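Local atomic coordinates of N-alpha-acetyltransferase 35, NatC auxiliary subunit (Saccharomyces cerevisiae, PDB entry 6YGA), a protein that serves as the auxiliary subunit of the yeast NatC N-terminal acetyltransferase, which acetylates the N-terminal Met of the L-A virus Gag protein. Residues F450-F455 and N720-Q725; V556-I561 and N631-E636. All coordinates share one frame; numbering follows the deposited sequence.

In the fold
Contact 1 and contact 2 lie about 17 Å apart, centre to centre, on the same side of the chain's centre, and both fall in the TPR-like helical region. In chain order the segments run 450-455, 556-561, 631-636, 720-725, so the pairing within contact 2 forms entirely between the two halves of contact 1. Contact 1 ties helix 433-456 to the entry of the C-terminal strand 724-729, whereas contact 2 pairs helices 511-564 and 619-653. They meet where the side chain of Q725 packs on Q558 and F559. The approach to the C-terminal strand is thus held against helix 433-456, and the start of the strand against helix 511-564.

Contact 1 (F450-F455 and N720-Q725); sequences FSLKGF and NYFPIQ
A buried, mainly apolar contact joins the C-terminal part of helix 433-456 to the loop that leads into strand 724-729, bringing together residues more than 260 positions apart. The two backbones come closest at L452 and Y721, whose CA atoms are 5.3 Å apart, and no hydrogen bond links the segments. Y721 lays one face of its ring against the helix: L452 O and K453 CA both sit over that face near the rim, and K453 CA makes a CH-pi contact 4.2 Å from the ring centroid. L452 CB presses on the ring atom CD2 of Y721 at 3.5 Å. A tyrosine suits this place because its flat ring can lie close to helix backbone while its hydroxyl hydrogen-bonds E449, one helical turn before K453. K453 has CG anti to the backbone N (chi1 178°) and bends at chi2 (70°), so that its methylene CD rests 3.4 Å from Y721 OH; its ammonium forms a salt bridge with D456 and a hydrogen bond with T406. Farther along the loop, L452 CD1 meets the tip of the F722 ring, CZ, at 3.9 Å, and F722 also packs on F469 and on L551 and C552 of helix 511-564. With CG anti to its carbonyl carbon (chi1 -76°), F455 faces the loop: its CB lies 3.5 Å from Y721 O, and its CD1 is 3.7 Å from P723 CG, the two side chains crossing at about a right angle. Rigid, compact P723 thus gives the phenyl group a firm apolar neighbour just before the strand begins, while F455 also stacks on F469. From I724 the strand pairs with 708-713, so the contact seats the loop entering the second strand of a C-terminal antiparallel beta hairpin against an alpha-helical, TPR-like scaffold.

Contact 2 (V556-I561 and N631-E636); sequences VFQFAI and NFIETE. With EDO (1,2-ethanediol), chain Y.
Near-antiparallel helix packing brings helix 511-564 alongside helix 619-653, the axes of the two segments approaching to 10.5 Å with their directions 155° apart. This wide spacing is bridged by large side chains, with F557 and I633 as the closest CA pair. F557 CD2 reaches F632 CE2 at 3.4 Å; the rings meet obliquely, their planes inclined at 44°. F632 has CG anti to the backbone N (chi1 171°), and CB of E636, one turn on, lies over one face of its ring. Phenylalanines suit this gap because two broad apolar rings, one from each helix, can meet each other across it; F557 also meets F613 edge-to-face. This is interhelical packing of the alpha-helical, TPR-like region. Beta-branched I633 sends its unbranched arm across: CG1 lies 4.1 Å from F557 CB, and CD1 is 4.2 Å from I561 CD1. The same methyl lies near Q558, whose side chain leads on to helix 668-701. Through OE2, E636 accepts a 3.0 Å hydrogen bond from O2 of the ethanediol, probably a crystallisation additive, and bonds S550 of helix 511-564.

Contact 1 (F450-F455 and N720-Q725)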
ATOM      1  N   PHE B 450      -5.014   9.871 -12.634  1.00 35.96           N
ATOM      2  CA  PHE B 450      -3.704   9.301 -12.332  1.00 34.23           C
ATOM      3  C   PHE B 450      -2.656  10.389 -12.126  1.00 36.67           C
ATOM      4  O   PHE B 450      -1.797  10.273 -11.243  1.00 37.09           O
ATOM      5  CB  PHE B 450      -3.288   8.352 -13.457  1.00 34.15           C
ATOM      6  CG  PHE B 450      -1.862   7.888 -13.373  1.00 34.18           C
ATOM      7  CD1 PHE B 450      -1.490   6.907 -12.470  1.00 34.47           C
ATOM      8  CD2 PHE B 450      -0.899   8.418 -14.216  1.00 32.99           C
ATOM      9  CE1 PHE B 450      -0.179   6.471 -12.401  1.00 36.73           C
ATOM     10  CE2 PHE B 450       0.411   7.990 -14.152  1.00 36.48           C
ATOM     11  CZ  PHE B 450       0.773   7.015 -13.243  1.00 38.14           C
ATOM     12  N   SER B 451      -2.712  11.456 -12.926  1.00 35.61           N
ATOM     13  CA  SER B 451      -1.692  12.498 -12.841  1.00 35.78           C
ATOM     14  C   SER B 451      -1.867  13.345 -11.586  1.00 35.25           C
ATOM     15  O   SER B 451      -0.899  13.607 -10.863  1.00 32.97           O
ATOM     16  CB  SER B 451      -1.735  13.381 -14.087  1.00 37.19           C
ATOM     17  OG  SER B 451      -1.515  12.629 -15.266  1.00 40.20           O
ATOM     18  N   LEU B 452      -3.094  13.805 -11.323  1.00 35.37           N
ATOM     19  CA  LEU B 452      -3.332  14.640 -10.150  1.00 36.13           C
ATOM     20  C   LEU B 452      -3.105  13.865  -8.859  1.00 37.78           C
ATOM     21  O   LEU B 452      -2.705  14.450  -7.847  1.00 38.55           O
ATOM     22  CB  LEU B 452      -4.750  15.213 -10.186  1.00 38.25           C
ATOM     23  CG  LEU B 452      -5.096  16.163 -11.339  1.00 39.20           C
ATOM     24  CD1 LEU B 452      -6.560  16.579 -11.283  1.00 37.56           C
ATOM     25  CD2 LEU B 452      -4.190  17.387 -11.332  1.00 38.24           C
ATOM     26  N   LYS B 453      -3.343  12.552  -8.875  1.00 36.53           N
ATOM     27  CA  LYS B 453      -3.146  11.754  -7.671  1.00 35.79           C
ATOM     28  C   LYS B 453      -1.690  11.779  -7.217  1.00 36.34           C
ATOM     29  O   LYS B 453      -1.410  11.611  -6.024  1.00 36.20           O
ATOM     30  CB  LYS B 453      -3.626  10.320  -7.921  1.00 35.70           C
ATOM     31  CG  LYS B 453      -3.436   9.378  -6.752  1.00 37.61           C
ATOM     32  CD  LYS B 453      -4.367   9.698  -5.609  1.00 37.85           C
ATOM     33  CE  LYS B 453      -4.033   8.838  -4.407  1.00 38.09           C
ATOM     34  NZ  LYS B 453      -4.925   9.132  -3.257  1.00 39.98           N
ATOM     35  N   GLY B 454      -0.759  12.004  -8.149  1.00 34.64           N
ATOM     36  CA  GLY B 454       0.648  12.100  -7.789  1.00 35.60           C
ATOM     37  C   GLY B 454       0.955  13.239  -6.834  1.00 36.99           C
ATOM     38  O   GLY B 454       1.876  13.140  -6.018  1.00 36.91           O
ATOM     39  N   PHE B 455       0.190  14.331  -6.913  1.00 37.47           N
ATOM     40  CA  PHE B 455       0.394  15.439  -5.984  1.00 42.05           C
ATOM     41  C   PHE B 455      -0.049  15.067  -4.575  1.00 42.75           C
ATOM     42  O   PHE B 455       0.555  15.513  -3.593  1.00 42.61           O
ATOM     43  CB  PHE B 455      -0.349  16.687  -6.462  1.00 28.08           C
ATOM     44  CG  PHE B 455       0.320  17.387  -7.607  1.00 32.78           C
ATOM     45  CD1 PHE B 455       1.467  18.139  -7.403  1.00 33.48           C
ATOM     46  CD2 PHE B 455      -0.202  17.303  -8.887  1.00 30.32           C
ATOM     47  CE1 PHE B 455       2.082  18.787  -8.456  1.00 31.12           C
ATOM     48  CE2 PHE B 455       0.408  17.949  -9.940  1.00 28.86           C
ATOM     49  CZ  PHE B 455       1.554  18.690  -9.726  1.00 30.02           C
ATOM     50  N   ASN B 720      -5.854  18.017  -1.779  1.00 35.44           N
ATOM     51  CA  ASN B 720      -4.420  18.041  -2.020  1.00 42.77           C
ATOM     52  C   ASN B 720      -4.024  17.493  -3.388  1.00 43.86           C
ATOM     53  O   ASN B 720      -2.844  17.192  -3.603  1.00 42.93           O
ATOM     54  CB  ASN B 720      -3.700  17.282  -0.910  1.00 49.58           C
ATOM     55  CG  ASN B 720      -3.893  17.933   0.442  1.00 55.83           C
ATOM     56  OD1 ASN B 720      -4.122  19.142   0.531  1.00 55.09           O
ATOM     57  ND2 ASN B 720      -3.804  17.140   1.502  1.00 59.79           N
ATOM     58  N   TYR B 721      -4.970  17.358  -4.317  1.00 43.35           N
ATOM     59  CA  TYR B 721      -4.572  17.204  -5.711  1.00 40.29           C
ATOM     60  C   TYR B 721      -3.946  18.483  -6.251  1.00 39.42           C
ATOM     61  O   TYR B 721      -3.250  18.439  -7.271  1.00 38.50           O
ATOM     62  CB  TYR B 721      -5.764  16.809  -6.585  1.00 38.81           C
ATOM     63  CG  TYR B 721      -6.166  15.351  -6.519  1.00 38.94           C
ATOM     64  CD1 TYR B 721      -5.722  14.523  -5.495  1.00 39.05           C
ATOM     65  CD2 TYR B 721      -6.987  14.801  -7.494  1.00 40.80           C
ATOM     66  CE1 TYR B 721      -6.098  13.190  -5.441  1.00 39.69           C
ATOM     67  CE2 TYR B 721      -7.362  13.472  -7.450  1.00 40.96           C
ATOM     68  CZ  TYR B 721      -6.916  12.672  -6.424  1.00 42.63           C
ATOM     69  OH  TYR B 721      -7.293  11.351  -6.383  1.00 45.02           O
ATOM     70  N   PHE B 722      -4.183  19.614  -5.589  1.00 38.33           N
ATOM     71  CA  PHE B 722      -3.652  20.913  -6.000  1.00 39.44           C
ATOM     72  C   PHE B 722      -2.959  21.538  -4.796  1.00 41.96           C
ATOM     73  O   PHE B 722      -3.539  22.382  -4.100  1.00 41.76           O
ATOM     74  CB  PHE B 722      -4.762  21.822  -6.531  1.00 37.99           C
ATOM     75  CG  PHE B 722      -5.617  21.187  -7.594  1.00 39.66           C
ATOM     76  CD1 PHE B 722      -6.772  20.502  -7.252  1.00 39.06           C
ATOM     77  CD2 PHE B 722      -5.271  21.279  -8.934  1.00 38.43           C
ATOM     78  CE1 PHE B 722      -7.565  19.915  -8.224  1.00 37.49           C
ATOM     79  CE2 PHE B 722      -6.063  20.697  -9.913  1.00 35.36           C
ATOM     80  CZ  PHE B 722      -7.211  20.013  -9.556  1.00 34.59           C
ATOM     81  N   PRO B 723      -1.720  21.139  -4.511  1.00 41.57           N
ATOM     82  CA  PRO B 723      -1.011  21.716  -3.365  1.00 41.12           C
ATOM     83  C   PRO B 723      -0.682  23.182  -3.593  1.00 41.49           C
ATOM     84  O   PRO B 723      -0.707  23.690  -4.716  1.00 39.38           O
ATOM     85  CB  PRO B 723       0.264  20.869  -3.269  1.00 42.05           C
ATOM     86  CG  PRO B 723       0.472  20.356  -4.647  1.00 41.94           C
ATOM     87  CD  PRO B 723      -0.902  20.140  -5.220  1.00 40.76           C
ATOM     88  N   ILE B 724      -0.367  23.864  -2.498  1.00 40.41           N
ATOM     89  CA  ILE B 724      -0.042  25.284  -2.531  1.00 38.82           C
ATOM     90  C   ILE B 724       1.466  25.432  -2.690  1.00 38.74           C
ATOM     91  O   ILE B 724       2.237  24.939  -1.859  1.00 40.16           O
ATOM     92  CB  ILE B 724      -0.533  25.994  -1.260  1.00 41.14           C
ATOM     93  CG1 ILE B 724      -2.002  25.657  -0.985  1.00 40.96           C
ATOM     94  CG2 ILE B 724      -0.341  27.496  -1.379  1.00 37.92           C
ATOM     95  CD1 ILE B 724      -2.956  26.155  -2.038  1.00 39.32           C
ATOM     96  N   GLN B 725       1.890  26.110  -3.754  1.00 38.11           N
ATOM     97  CA  GLN B 725       3.310  26.354  -4.005  1.00 38.38           C
ATOM     98  C   GLN B 725       3.763  27.484  -3.088  1.00 40.16           C
ATOM     99  O   GLN B 725       3.507  28.660  -3.360  1.00 40.71           O
ATOM    100  CB  GLN B 725       3.546  26.684  -5.474  1.00 37.30           C
ATOM    101  CG  GLN B 725       3.094  25.581  -6.427  1.00 37.50           C
ATOM    102  CD  GLN B 725       3.294  25.936  -7.890  1.00 38.54           C
ATOM    103  OE1 GLN B 725       4.414  26.190  -8.334  1.00 39.32           O
ATOM    104  NE2 GLN B 725       2.203  25.952  -8.646  1.00 35.97           N
TER

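Contact 2 (V556-I561 and N631-E636)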
ATOM      1  N   VAL B 556      -0.189  26.733 -12.953  1.00 34.12           N
ATOM      2  CA  VAL B 556       0.820  27.044 -13.965  1.00 33.05           C
ATOM      3  C   VAL B 556       1.221  28.515 -13.889  1.00 34.17           C
ATOM      4  O   VAL B 556       2.409  28.854 -13.926  1.00 37.51           O
ATOM      5  CB  VAL B 556       0.308  26.662 -15.367  1.00 33.47           C
ATOM      6  CG1 VAL B 556       1.215  27.227 -16.453  1.00 34.34           C
ATOM      7  CG2 VAL B 556       0.207  25.146 -15.500  1.00 31.41           C
ATOM      8  N   PHE B 557       0.237  29.411 -13.769  1.00 31.44           N
ATOM      9  CA  PHE B 557       0.551  30.830 -13.612  1.00 36.50           C
ATOM     10  C   PHE B 557       1.377  31.081 -12.354  1.00 38.12           C
ATOM     11  O   PHE B 557       2.339  31.858 -12.379  1.00 40.71           O
ATOM     12  CB  PHE B 557      -0.733  31.659 -13.577  1.00 37.75           C
ATOM     13  CG  PHE B 557      -1.198  32.117 -14.927  1.00 39.29           C
ATOM     14  CD1 PHE B 557      -0.513  33.108 -15.610  1.00 42.27           C
ATOM     15  CD2 PHE B 557      -2.327  31.566 -15.509  1.00 40.61           C
ATOM     16  CE1 PHE B 557      -0.942  33.537 -16.854  1.00 43.52           C
ATOM     17  CE2 PHE B 557      -2.761  31.990 -16.751  1.00 42.06           C
ATOM     18  CZ  PHE B 557      -2.067  32.977 -17.424  1.00 43.40           C
ATOM     19  N   GLN B 558       1.014  30.434 -11.245  1.00 35.93           N
ATOM     20  CA  GLN B 558       1.764  30.598 -10.004  1.00 35.96           C
ATOM     21  C   GLN B 558       3.217  30.178 -10.186  1.00 39.72           C
ATOM     22  O   GLN B 558       4.138  30.872  -9.737  1.00 41.77           O
ATOM     23  CB  GLN B 558       1.105  29.785  -8.891  1.00 33.45           C
ATOM     24  CG  GLN B 558       1.740  29.971  -7.529  1.00 32.57           C
ATOM     25  CD  GLN B 558       1.537  31.368  -6.986  1.00 35.72           C
ATOM     26  OE1 GLN B 558       0.558  31.638  -6.291  1.00 37.55           O
ATOM     27  NE2 GLN B 558       2.463  32.268  -7.302  1.00 35.33           N
ATOM     28  N   PHE B 559       3.439  29.038 -10.844  1.00 38.49           N
ATOM     29  CA  PHE B 559       4.799  28.580 -11.110  1.00 37.95           C
ATOM     30  C   PHE B 559       5.557  29.590 -11.962  1.00 38.99           C
ATOM     31  O   PHE B 559       6.719  29.904 -11.684  1.00 37.89           O
ATOM     32  CB  PHE B 559       4.758  27.212 -11.798  1.00 38.30           C
ATOM     33  CG  PHE B 559       6.111  26.577 -11.997  1.00 36.83           C
ATOM     34  CD1 PHE B 559       6.898  26.911 -13.089  1.00 34.80           C
ATOM     35  CD2 PHE B 559       6.585  25.625 -11.104  1.00 35.06           C
ATOM     36  CE1 PHE B 559       8.134  26.321 -13.280  1.00 33.37           C
ATOM     37  CE2 PHE B 559       7.818  25.029 -11.292  1.00 33.96           C
ATOM     38  CZ  PHE B 559       8.596  25.379 -12.381  1.00 32.02           C
ATOM     39  N   ALA B 560       4.906  30.114 -13.007  1.00 39.73           N
ATOM     40  CA  ALA B 560       5.561  31.045 -13.923  1.00 41.02           C
ATOM     41  C   ALA B 560       5.930  32.353 -13.232  1.00 42.07           C
ATOM     42  O   ALA B 560       6.949  32.970 -13.567  1.00 43.43           O
ATOM     43  CB  ALA B 560       4.656  31.309 -15.124  1.00 40.60           C
ATOM     44  N   ILE B 561       5.115  32.791 -12.270  1.00 42.51           N
ATOM     45  CA  ILE B 561       5.469  33.957 -11.468  1.00 43.50           C
ATOM     46  C   ILE B 561       6.703  33.663 -10.625  1.00 44.33           C
ATOM     47  O   ILE B 561       7.625  34.483 -10.543  1.00 45.84           O
ATOM     48  CB  ILE B 561       4.268  34.389 -10.604  1.00 40.74           C
ATOM     49  CG1 ILE B 561       3.163  34.984 -11.485  1.00 38.51           C
ATOM     50  CG2 ILE B 561       4.699  35.377  -9.527  1.00 35.98           C
ATOM     51  CD1 ILE B 561       1.852  35.207 -10.759  1.00 39.35           C
ATOM     52  N   ASN B 631      -3.895  39.157 -11.360  1.00 44.96           N
ATOM     53  CA  ASN B 631      -5.321  39.431 -11.491  1.00 46.30           C
ATOM     54  C   ASN B 631      -6.065  38.229 -12.057  1.00 44.11           C
ATOM     55  O   ASN B 631      -7.216  37.982 -11.680  1.00 46.56           O
ATOM     56  CB  ASN B 631      -5.545  40.667 -12.362  1.00 53.38           C
ATOM     57  CG  ASN B 631      -7.014  40.982 -12.563  1.00 56.93           C
ATOM     58  OD1 ASN B 631      -7.712  41.377 -11.629  1.00 59.44           O
ATOM     59  ND2 ASN B 631      -7.488  40.820 -13.791  1.00 57.29           N
ATOM     60  N   PHE B 632      -5.427  37.456 -12.938  1.00 40.34           N
ATOM     61  CA  PHE B 632      -6.071  36.246 -13.440  1.00 41.09           C
ATOM     62  C   PHE B 632      -6.262  35.222 -12.329  1.00 41.74           C
ATOM     63  O   PHE B 632      -7.322  34.591 -12.238  1.00 40.13           O
ATOM     64  CB  PHE B 632      -5.261  35.641 -14.587  1.00 42.14           C
ATOM     65  CG  PHE B 632      -5.752  34.289 -15.016  1.00 43.09           C
ATOM     66  CD1 PHE B 632      -6.763  34.172 -15.954  1.00 44.02           C
ATOM     67  CD2 PHE B 632      -5.213  33.135 -14.471  1.00 46.29           C
ATOM     68  CE1 PHE B 632      -7.224  32.932 -16.343  1.00 43.55           C
ATOM     69  CE2 PHE B 632      -5.672  31.893 -14.855  1.00 46.36           C
ATOM     70  CZ  PHE B 632      -6.678  31.792 -15.795  1.00 45.18           C
ATOM     71  N   ILE B 633      -5.245  35.036 -11.482  1.00 40.81           N
ATOM     72  CA  ILE B 633      -5.336  34.061 -10.398  1.00 39.42           C
ATOM     73  C   ILE B 633      -6.484  34.411  -9.458  1.00 41.70           C
ATOM     74  O   ILE B 633      -7.311  33.558  -9.116  1.00 40.13           O
ATOM     75  CB  ILE B 633      -3.994  33.971  -9.646  1.00 38.62           C
ATOM     76  CG1 ILE B 633      -2.957  33.235 -10.497  1.00 37.54           C
ATOM     77  CG2 ILE B 633      -4.170  33.292  -8.292  1.00 36.61           C
ATOM     78  CD1 ILE B 633      -1.626  33.039  -9.805  1.00 39.44           C
ATOM     79  N   GLU B 634      -6.560  35.676  -9.040  1.00 44.08           N
ATOM     80  CA  GLU B 634      -7.629  36.095  -8.138  1.00 50.60           C
ATOM     81  C   GLU B 634      -8.991  36.009  -8.815  1.00 49.57           C
ATOM     82  O   GLU B 634      -9.969  35.570  -8.199  1.00 50.40           O
ATOM     83  CB  GLU B 634      -7.369  37.516  -7.637  1.00 59.05           C
ATOM     84  CG  GLU B 634      -6.001  37.715  -7.006  1.00 64.55           C
ATOM     85  CD  GLU B 634      -5.799  39.122  -6.479  1.00 71.15           C
ATOM     86  OE1 GLU B 634      -6.809  39.809  -6.220  1.00 73.92           O
ATOM     87  OE2 GLU B 634      -4.634  39.540  -6.323  1.00 75.42           O
ATOM     88  N   THR B 635      -9.077  36.426 -10.081  1.00 46.70           N
ATOM     89  CA  THR B 635     -10.356  36.400 -10.783  1.00 42.98           C
ATOM     90  C   THR B 635     -10.820  34.970 -11.024  1.00 41.10           C
ATOM     91  O   THR B 635     -11.994  34.643 -10.814  1.00 42.24           O
ATOM     92  CB  THR B 635     -10.247  37.161 -12.104  1.00 45.85           C
ATOM     93  OG1 THR B 635      -9.941  38.535 -11.836  1.00 50.54           O
ATOM     94  CG2 THR B 635     -11.552  37.087 -12.876  1.00 47.28           C
ATOM     95  N   GLU B 636      -9.904  34.099 -11.456  1.00 38.78           N
ATOM     96  CA  GLU B 636     -10.274  32.720 -11.758  1.00 39.38           C
ATOM     97  C   GLU B 636     -10.597  31.932 -10.494  1.00 41.31           C
ATOM     98  O   GLU B 636     -11.458  31.045 -10.526  1.00 42.47           O
ATOM     99  CB  GLU B 636      -9.154  32.038 -12.545  1.00 41.41           C
ATOM    100  CG  GLU B 636      -9.578  30.760 -13.248  1.00 47.16           C
ATOM    101  CD  GLU B 636     -10.579  31.010 -14.364  1.00 51.36           C
ATOM    102  OE1 GLU B 636     -10.739  32.175 -14.786  1.00 53.23           O
ATOM    103  OE2 GLU B 636     -11.205  30.033 -14.823  1.00 52.49           O
TER
HETATM  104  C1  EDO Y 814     -14.988  27.076 -14.462  1.00 70.20           C
HETATM  105  O1  EDO Y 814     -15.514  25.895 -13.847  1.00 72.29           O
HETATM  106  C2  EDO Y 814     -14.328  27.965 -13.417  1.00 68.88           C
HETATM  107  O2  EDO Y 814     -14.007  29.221 -14.025  1.00 69.66           O